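N-acetylneuraminic acid (Sialic acid) synthetase (Leptospira borgpetersenii serovar Hardjo-bovis, PDB 6NCS) probably condenses an N-acylmannosamine, perhaps as its phosphate, with phosphoenolpyruvate to make a sialic acid, using a manganese-containing TIM-barrel active site. Local coordinates at residues F27-G33 against A55-Q61; L34-L40 against V79-F84; L137-D142 against I165-S171. All blocks are in the same frame, centred on the assembly; numbering follows the deposited sequence.

Contact 1 (F27-G33 against A55-Q61)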
# COMPACT_ATOMS: atom_id res chain seq x y z
N PHE A 27 4.83 2.27 -14.44
CA PHE A 27 5.32 3.23 -15.43
C PHE A 27 5.68 4.52 -14.71
O PHE A 27 4.81 5.14 -14.08
CB PHE A 27 4.22 3.45 -16.47
CG PHE A 27 4.63 4.24 -17.65
CD1 PHE A 27 5.34 3.64 -18.69
CD2 PHE A 27 4.26 5.57 -17.78
CE1 PHE A 27 5.70 4.37 -19.81
CE2 PHE A 27 4.62 6.32 -18.90
CZ PHE A 27 5.34 5.72 -19.91
N ILE A 28 6.95 4.92 -14.76
CA ILE A 28 7.44 6.06 -13.98
C ILE A 28 7.73 7.24 -14.90
O ILE A 28 8.52 7.13 -15.84
CB ILE A 28 8.68 5.68 -13.16
CG1 ILE A 28 8.30 4.61 -12.14
CG2 ILE A 28 9.22 6.92 -12.41
CD1 ILE A 28 9.46 4.01 -11.39
N ILE A 29 7.10 8.39 -14.60
CA ILE A 29 7.18 9.60 -15.41
C ILE A 29 7.96 10.63 -14.61
O ILE A 29 7.57 10.97 -13.49
CB ILE A 29 5.78 10.16 -15.74
CG1 ILE A 29 4.98 9.17 -16.60
CG2 ILE A 29 5.90 11.52 -16.45
CD1 ILE A 29 3.46 9.34 -16.41
N ALA A 30 9.03 11.16 -15.21
CA ALA A 30 9.77 12.29 -14.66
C ALA A 30 9.13 13.56 -15.21
O ALA A 30 9.17 13.79 -16.41
CB ALA A 30 11.24 12.19 -15.04
N GLU A 31 8.52 14.37 -14.34
CA GLU A 31 7.86 15.60 -14.78
C GLU A 31 8.91 16.71 -14.78
O GLU A 31 9.23 17.28 -13.74
CB GLU A 31 6.65 15.92 -13.89
CG GLU A 31 6.21 17.40 -13.82
CD GLU A 31 5.57 17.92 -15.09
OE1 GLU A 31 4.54 18.64 -14.99
OE2 GLU A 31 6.08 17.64 -16.20
N ALA A 32 9.47 16.98 -15.96
CA ALA A 32 10.39 18.10 -16.09
C ALA A 32 9.66 19.42 -15.92
O ALA A 32 10.25 20.40 -15.44
CB ALA A 32 11.10 18.07 -17.45
N GLY A 33 8.40 19.46 -16.32
CA GLY A 33 7.54 20.60 -16.05
C GLY A 33 8.12 21.86 -16.65
O GLY A 33 8.39 21.93 -17.86
N ALA A 55 14.03 6.13 -15.70
CA ALA A 55 12.62 6.51 -15.80
C ALA A 55 12.05 6.05 -17.14
O ALA A 55 12.76 5.99 -18.15
CB ALA A 55 12.46 8.03 -15.68
N ASN A 56 10.76 5.72 -17.15
CA ASN A 56 10.15 5.26 -18.40
C ASN A 56 9.88 6.40 -19.35
O ASN A 56 9.95 6.22 -20.58
CB ASN A 56 8.84 4.51 -18.13
CG ASN A 56 9.03 3.30 -17.26
OD1 ASN A 56 8.88 3.37 -16.04
ND2 ASN A 56 9.34 2.17 -17.87
N ALA A 57 9.59 7.58 -18.82
CA ALA A 57 9.17 8.70 -19.65
C ALA A 57 9.62 10.00 -19.00
O ALA A 57 9.80 10.07 -17.78
CB ALA A 57 7.65 8.69 -19.85
N ILE A 58 9.81 11.03 -19.83
CA ILE A 58 10.01 12.39 -19.34
C ILE A 58 8.97 13.29 -19.99
O ILE A 58 8.69 13.18 -21.20
CB ILE A 58 11.45 12.89 -19.58
CG1 ILE A 58 11.66 14.28 -18.98
CG2 ILE A 58 11.83 12.84 -21.08
CD1 ILE A 58 13.11 14.71 -18.87
N LYS A 59 8.36 14.16 -19.18
CA LYS A 59 7.19 14.93 -19.58
C LYS A 59 7.50 16.42 -19.49
O LYS A 59 8.14 16.88 -18.53
CB LYS A 59 5.99 14.60 -18.68
CG LYS A 59 4.66 15.13 -19.19
CD LYS A 59 3.55 14.88 -18.18
CE LYS A 59 3.63 15.89 -17.07
NZ LYS A 59 3.75 17.24 -17.73
N PHE A 60 7.05 17.18 -20.49
CA PHE A 60 7.22 18.63 -20.55
C PHE A 60 5.83 19.29 -20.57
O PHE A 60 4.81 18.61 -20.47
CB PHE A 60 8.10 19.02 -21.75
CG PHE A 60 9.54 18.59 -21.61
CD1 PHE A 60 10.49 19.46 -21.08
CD2 PHE A 60 9.95 17.31 -21.96
CE1 PHE A 60 11.82 19.06 -20.92
CE2 PHE A 60 11.27 16.90 -21.80
CZ PHE A 60 12.21 17.78 -21.29
N GLN A 61 5.79 20.62 -20.64
CA GLN A 61 4.53 21.35 -20.65
C GLN A 61 4.48 22.25 -21.88
O GLN A 61 5.45 22.97 -22.16
CB GLN A 61 4.34 22.20 -19.39
CG GLN A 61 4.19 21.34 -18.13
CD GLN A 61 4.02 22.14 -16.86
OE1 GLN A 61 3.74 23.33 -16.88
NE2 GLN A 61 4.23 21.48 -15.72
O HOH W 1 8.09 22.22 -20.45
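Lys59 loses the most surface here, followed by Asn56 and Glu31. Strands 27-33 and 57-61 run parallel as neighbours in the TIM barrel, joined by helix 40-52 in a beta-alpha-beta crossover. Lys59 N donates to Ala30 O (2.9 Å) and Ala32 N to Lys59 O (2.9 Å), which places Glu31 beside Lys59 on the face they share with Ile29 and Ala57. There Lys59 NZ forms a salt bridge to Glu31 OE2 (2.8 Å), with further hydrogen bonds to Thr106 and a bound citrate, probably from the crystallisation liquor. Gln61 NE2 holds the other carboxylate oxygen, Glu31 OE1, at 2.9 Å. At the opposite end Asn56 OD1 accepts from Ile28 N (2.8 Å), a side-chain bond just ahead of strand 57-61, while Asn56 CB lies over a face of the Phe27 ring. On the other face Ala30 and Ile58 turn toward the surrounding helices. This buried lysine-glutamate pair, near manganese and citrate, fits a polar pocket at the C-terminal strand ends, where TIM barrels keep their active sites.

Contact 2 (L34-L40 against V79-F84)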
# COMPACT_ATOMS: atom_id res chain seq x y z
N LEU A 34 8.32 22.87 -15.80
CA LEU A 34 8.91 24.14 -16.20
C LEU A 34 10.29 24.35 -15.60
O LEU A 34 10.85 25.45 -15.71
CB LEU A 34 7.99 25.29 -15.80
CG LEU A 34 6.60 25.23 -16.45
CD1 LEU A 34 5.83 26.50 -16.19
CD2 LEU A 34 6.73 24.98 -17.94
N ASN A 35 10.86 23.32 -14.98
CA ASN A 35 12.07 23.50 -14.17
C ASN A 35 13.29 23.86 -15.02
O ASN A 35 14.24 24.45 -14.49
CB ASN A 35 12.32 22.22 -13.35
CG ASN A 35 13.53 22.33 -12.46
OD1 ASN A 35 14.61 21.85 -12.79
ND2 ASN A 35 13.36 22.96 -11.31
N HIS A 36 13.26 23.59 -16.33
CA HIS A 36 14.36 24.00 -17.20
C HIS A 36 14.39 25.50 -17.45
O HIS A 36 15.39 26.02 -17.96
CB HIS A 36 14.24 23.27 -18.54
CG HIS A 36 12.87 23.36 -19.13
ND1 HIS A 36 12.37 24.53 -19.66
CD2 HIS A 36 11.88 22.44 -19.21
CE1 HIS A 36 11.13 24.32 -20.08
NE2 HIS A 36 10.81 23.06 -19.82
N GLY A 37 13.31 26.22 -17.13
CA GLY A 37 13.32 27.66 -17.28
C GLY A 37 13.38 28.16 -18.70
O GLY A 37 13.68 29.35 -18.91
N GLY A 38 13.10 27.32 -19.68
CA GLY A 38 13.24 27.68 -21.07
C GLY A 38 14.63 27.52 -21.63
O GLY A 38 14.87 27.92 -22.78
N ASP A 39 15.56 26.98 -20.85
CA ASP A 39 16.92 26.70 -21.30
C ASP A 39 16.90 25.38 -22.05
O ASP A 39 16.71 24.33 -21.44
CB ASP A 39 17.86 26.65 -20.09
CG ASP A 39 19.32 26.42 -20.47
OD1 ASP A 39 19.61 25.87 -21.55
OD2 ASP A 39 20.19 26.79 -19.66
N LEU A 40 17.08 25.43 -23.37
CA LEU A 40 16.96 24.21 -24.17
C LEU A 40 18.05 23.20 -23.82
O LEU A 40 17.79 22.00 -23.73
CB LEU A 40 16.99 24.53 -25.66
CG LEU A 40 16.83 23.35 -26.62
CD1 LEU A 40 15.55 22.59 -26.33
CD2 LEU A 40 16.83 23.85 -28.06
N VAL A 79 6.29 32.28 -15.90
CA VAL A 79 6.33 31.12 -16.79
C VAL A 79 6.60 31.48 -18.24
O VAL A 79 6.86 30.58 -19.05
CB VAL A 79 5.02 30.29 -16.71
CG1 VAL A 79 4.77 29.82 -15.27
CG2 VAL A 79 3.85 31.08 -17.26
N LYS A 80 6.54 32.76 -18.60
CA LYS A 80 6.84 33.16 -19.98
C LYS A 80 8.19 32.65 -20.47
O LYS A 80 8.24 32.14 -21.60
CB LYS A 80 6.75 34.69 -20.10
CG LYS A 80 6.63 35.16 -21.53
CD LYS A 80 5.52 34.39 -22.20
CE LYS A 80 4.98 35.07 -23.43
NZ LYS A 80 3.74 34.40 -23.90
N PRO A 81 9.29 32.76 -19.72
CA PRO A 81 10.58 32.30 -20.26
C PRO A 81 10.65 30.80 -20.49
O PRO A 81 11.49 30.37 -21.29
CB PRO A 81 11.59 32.72 -19.18
CG PRO A 81 10.94 33.83 -18.47
CD PRO A 81 9.48 33.49 -18.45
N ALA A 82 9.83 30.00 -19.83
CA ALA A 82 9.90 28.55 -19.94
C ALA A 82 9.06 27.99 -21.07
O ALA A 82 8.97 26.77 -21.20
CB ALA A 82 9.49 27.91 -18.61
N GLU A 83 8.44 28.85 -21.88
CA GLU A 83 7.67 28.35 -23.01
C GLU A 83 8.59 27.70 -24.04
O GLU A 83 9.63 28.27 -24.39
CB GLU A 83 6.88 29.48 -23.67
CG GLU A 83 5.66 29.93 -22.88
CD GLU A 83 4.80 30.93 -23.64
OE1 GLU A 83 4.90 30.97 -24.88
OE2 GLU A 83 4.02 31.67 -22.99
N PHE A 84 8.22 26.52 -24.50
CA PHE A 84 8.86 25.88 -25.65
C PHE A 84 7.86 25.80 -26.80
O PHE A 84 6.65 25.71 -26.59
CB PHE A 84 9.35 24.48 -25.32
CG PHE A 84 10.67 24.45 -24.59
CD1 PHE A 84 11.63 25.42 -24.81
CD2 PHE A 84 10.94 23.43 -23.68
CE1 PHE A 84 12.83 25.39 -24.13
CE2 PHE A 84 12.16 23.39 -23.02
CZ PHE A 84 13.10 24.38 -23.24
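Leu34 leads off just beyond strand 27-33: its CD1 packs on Val79 CG1 (3.6 Å) and its CD2 on Ala82 CB (4.1 Å), where the chain leaves helix 73-79. Asn35 points the other way, bonding to Thr233 and Ile241, and so ties the loop to the part of the chain after strand 227-231. Next comes His36, whose ring forms an offset stack on Phe84, with centroids 4.4 Å apart and planes at 18°. Its ND1 accepts a hydrogen bond from Gly38 N (2.9 Å), and its CE1 edge faces Ala82 O at 3.5 Å. Two tight turns shape the backbone here, a type I turn from Leu34 to Gly37 and a type I' turn from His36 to Asp39. Gly37 and Gly38 supply the positive phi angles of the second turn. At Gly38 the two segments come closest, its CA 3.6 Å from Ala82 CA, and Gly38 CA makes a CA-H...O contact to Pro81 O (3.2 Å); a CB would collide with that oxygen. Asp39 turns away and N-caps helix 40-52 through Leu42 N. Leu40, in the first turn of that helix, meets the Phe84 ring, its CD1 being 4.3 Å from Phe84 CZ, while Leu92 of helix 86-98 touches both side chains. No hydrogen bond crosses between 34-40 and 79-84, so these two barrel loops are held by fit: a ring stack, apolar contacts and a glycine that lets the backbones touch.

Contact 3 (L137-D142 against I165-S171)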
# COMPACT_ATOMS: atom_id res chain seq x y z
N LEU A 137 -10.47 18.55 -22.89
CA LEU A 137 -10.70 17.12 -22.71
C LEU A 137 -11.29 16.49 -23.96
O LEU A 137 -10.86 15.42 -24.39
CB LEU A 137 -11.62 16.88 -21.51
CG LEU A 137 -11.11 17.32 -20.15
CD1 LEU A 137 -12.24 17.20 -19.14
CD2 LEU A 137 -9.93 16.46 -19.74
N GLU A 138 -12.30 17.15 -24.54
CA GLU A 138 -12.91 16.61 -25.75
C GLU A 138 -11.90 16.53 -26.89
O GLU A 138 -11.93 15.59 -27.69
CB GLU A 138 -14.12 17.47 -26.15
CG GLU A 138 -15.36 17.19 -25.28
CD GLU A 138 -16.54 18.09 -25.63
OE1 GLU A 138 -16.32 19.18 -26.19
OE2 GLU A 138 -17.69 17.70 -25.32
N ALA A 139 -11.00 17.51 -26.98
CA ALA A 139 -9.99 17.45 -28.03
C ALA A 139 -9.00 16.32 -27.77
O ALA A 139 -8.55 15.65 -28.71
CB ALA A 139 -9.25 18.78 -28.13
N ALA A 140 -8.64 16.10 -26.51
CA ALA A 140 -7.77 14.98 -26.18
C ALA A 140 -8.44 13.65 -26.49
O ALA A 140 -7.80 12.74 -27.05
CB ALA A 140 -7.37 15.05 -24.71
N ALA A 141 -9.72 13.51 -26.15
CA ALA A 141 -10.43 12.27 -26.45
C ALA A 141 -10.54 12.04 -27.95
O ALA A 141 -10.40 10.90 -28.42
CB ALA A 141 -11.82 12.30 -25.80
N ASP A 142 -10.80 13.10 -28.73
CA ASP A 142 -10.94 12.98 -30.17
C ASP A 142 -9.63 12.65 -30.87
O ASP A 142 -9.65 12.18 -32.02
CB ASP A 142 -11.50 14.27 -30.77
CG ASP A 142 -12.91 14.57 -30.30
OD1 ASP A 142 -13.53 13.67 -29.70
OD2 ASP A 142 -13.39 15.70 -30.52
N ILE A 165 -16.03 11.51 -20.98
CA ILE A 165 -15.59 12.09 -22.24
C ILE A 165 -14.69 11.11 -22.99
O ILE A 165 -14.81 10.94 -24.21
CB ILE A 165 -14.90 13.44 -21.99
CG1 ILE A 165 -15.92 14.43 -21.43
CG2 ILE A 165 -14.27 13.98 -23.28
CD1 ILE A 165 -15.32 15.70 -20.89
N PHE A 166 -13.80 10.43 -22.27
CA PHE A 166 -12.87 9.50 -22.90
C PHE A 166 -13.51 8.14 -23.16
O PHE A 166 -13.22 7.52 -24.19
CB PHE A 166 -11.61 9.38 -22.04
CG PHE A 166 -10.91 10.69 -21.89
CD1 PHE A 166 -10.08 11.16 -22.90
CD2 PHE A 166 -11.13 11.49 -20.78
CE1 PHE A 166 -9.47 12.40 -22.80
CE2 PHE A 166 -10.52 12.73 -20.67
CZ PHE A 166 -9.69 13.19 -21.67
N LYS A 167 -14.39 7.69 -22.27
CA LYS A 167 -15.14 6.46 -22.54
C LYS A 167 -15.93 6.58 -23.84
O LYS A 167 -15.95 5.64 -24.65
CB LYS A 167 -16.07 6.14 -21.38
N LYS A 168 -16.58 7.73 -24.05
CA LYS A 168 -17.40 7.93 -25.24
C LYS A 168 -16.60 7.78 -26.54
O LYS A 168 -17.16 7.37 -27.56
CB LYS A 168 -18.07 9.31 -25.19
N LYS A 169 -15.31 8.10 -26.53
CA LYS A 169 -14.48 7.96 -27.72
C LYS A 169 -13.58 6.73 -27.68
O LYS A 169 -12.74 6.55 -28.57
CB LYS A 169 -13.63 9.21 -27.93
CG LYS A 169 -14.46 10.45 -28.26
CD LYS A 169 -15.07 10.31 -29.63
CE LYS A 169 -15.95 11.49 -29.99
NZ LYS A 169 -16.44 11.37 -31.39
N LYS A 170 -13.73 5.88 -26.66
CA LYS A 170 -12.88 4.71 -26.48
C LYS A 170 -11.40 5.09 -26.50
O LYS A 170 -10.56 4.38 -27.05
CB LYS A 170 -13.19 3.63 -27.52
CG LYS A 170 -14.63 3.13 -27.44
CD LYS A 170 -14.84 1.79 -28.14
CE LYS A 170 -15.25 1.95 -29.59
NZ LYS A 170 -16.03 0.78 -30.10
N SER A 171 -11.08 6.24 -25.90
CA SER A 171 -9.69 6.64 -25.76
C SER A 171 -8.96 5.69 -24.81
O SER A 171 -9.51 5.30 -23.78
CB SER A 171 -9.59 8.07 -25.22
OG SER A 171 -10.31 8.98 -26.03
O HOH W 2 -7.75 9.81 -27.24
O HOH W 3 -10.37 8.12 -29.41
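Residues 137-142 belong to helix 134-143, and 165-171 run from the last turn of helix 156-168 into the loop behind it. The backbones come nearest at Ala141 and Phe166, whose CA atoms are 5.1 Å apart, a closeness that the small alanine permits. Helix 156-168 stops in a Schellman motif: Ser171 N bonds to Phe166 O (3.0 Å) and Lys170 N to Lys167 O (3.0 Å), with Lys170 the C-prime residue at positive phi. That reversal leads the chain toward strand 173-178.

Ala141 sits at the centre, its CB 3.6 Å from Phe166 CD1 and 3.9 Å from Ile165 CG2. Leu137, one turn earlier, reaches Ile165 CD1 with its CD1 (3.8 Å) and Phe166 CZ with its CD2 (3.8 Å). The Phe166 ring presents an edge to Ala140 CB, and it also stacks with Phe173 and touches Val147, so it links the helix pair to the strands beneath.

Toward solvent the contact turns polar. One water donates to Ala141 O and Lys169 O, both at 3.0 Å; another bridges Ala140 O (2.9 Å) and Ser171 OG (3.0 Å). Asp142 OD1 stays 4.1 Å from Lys169 NZ, beyond a salt bridge. Apolar side chains thus join these neighbouring outer helices of the barrel, while waters join carbonyls near the end of helix 134-143 to Lys169 O and the Ser171 hydroxyl in the turn after helix 156-168.

In the fold
Contacts 1 and 2 adjoin, their centres 16 Å apart. Segment 34-40 continues directly from 27-33, and the two contacts touch where Gln61 OE1 meets Leu34 CG (3.5 Å) and Phe60 CD1 meets His36 CD2 (3.8 Å). Contact 1 faces the metal site, where His210 and His231 bind manganese. The Glu31 side chain is about 4 Å from the manganese ion, and that of Lys59 about 3 Å from citrate. Contact 2 lies further out, with the Leu34 side chain about 9 Å from the metal. Contact 3 belongs to the barrel's outer helical layer, away from that site; its nearest atoms are about 13 Å from contact 1 and 17 Å from contact 2.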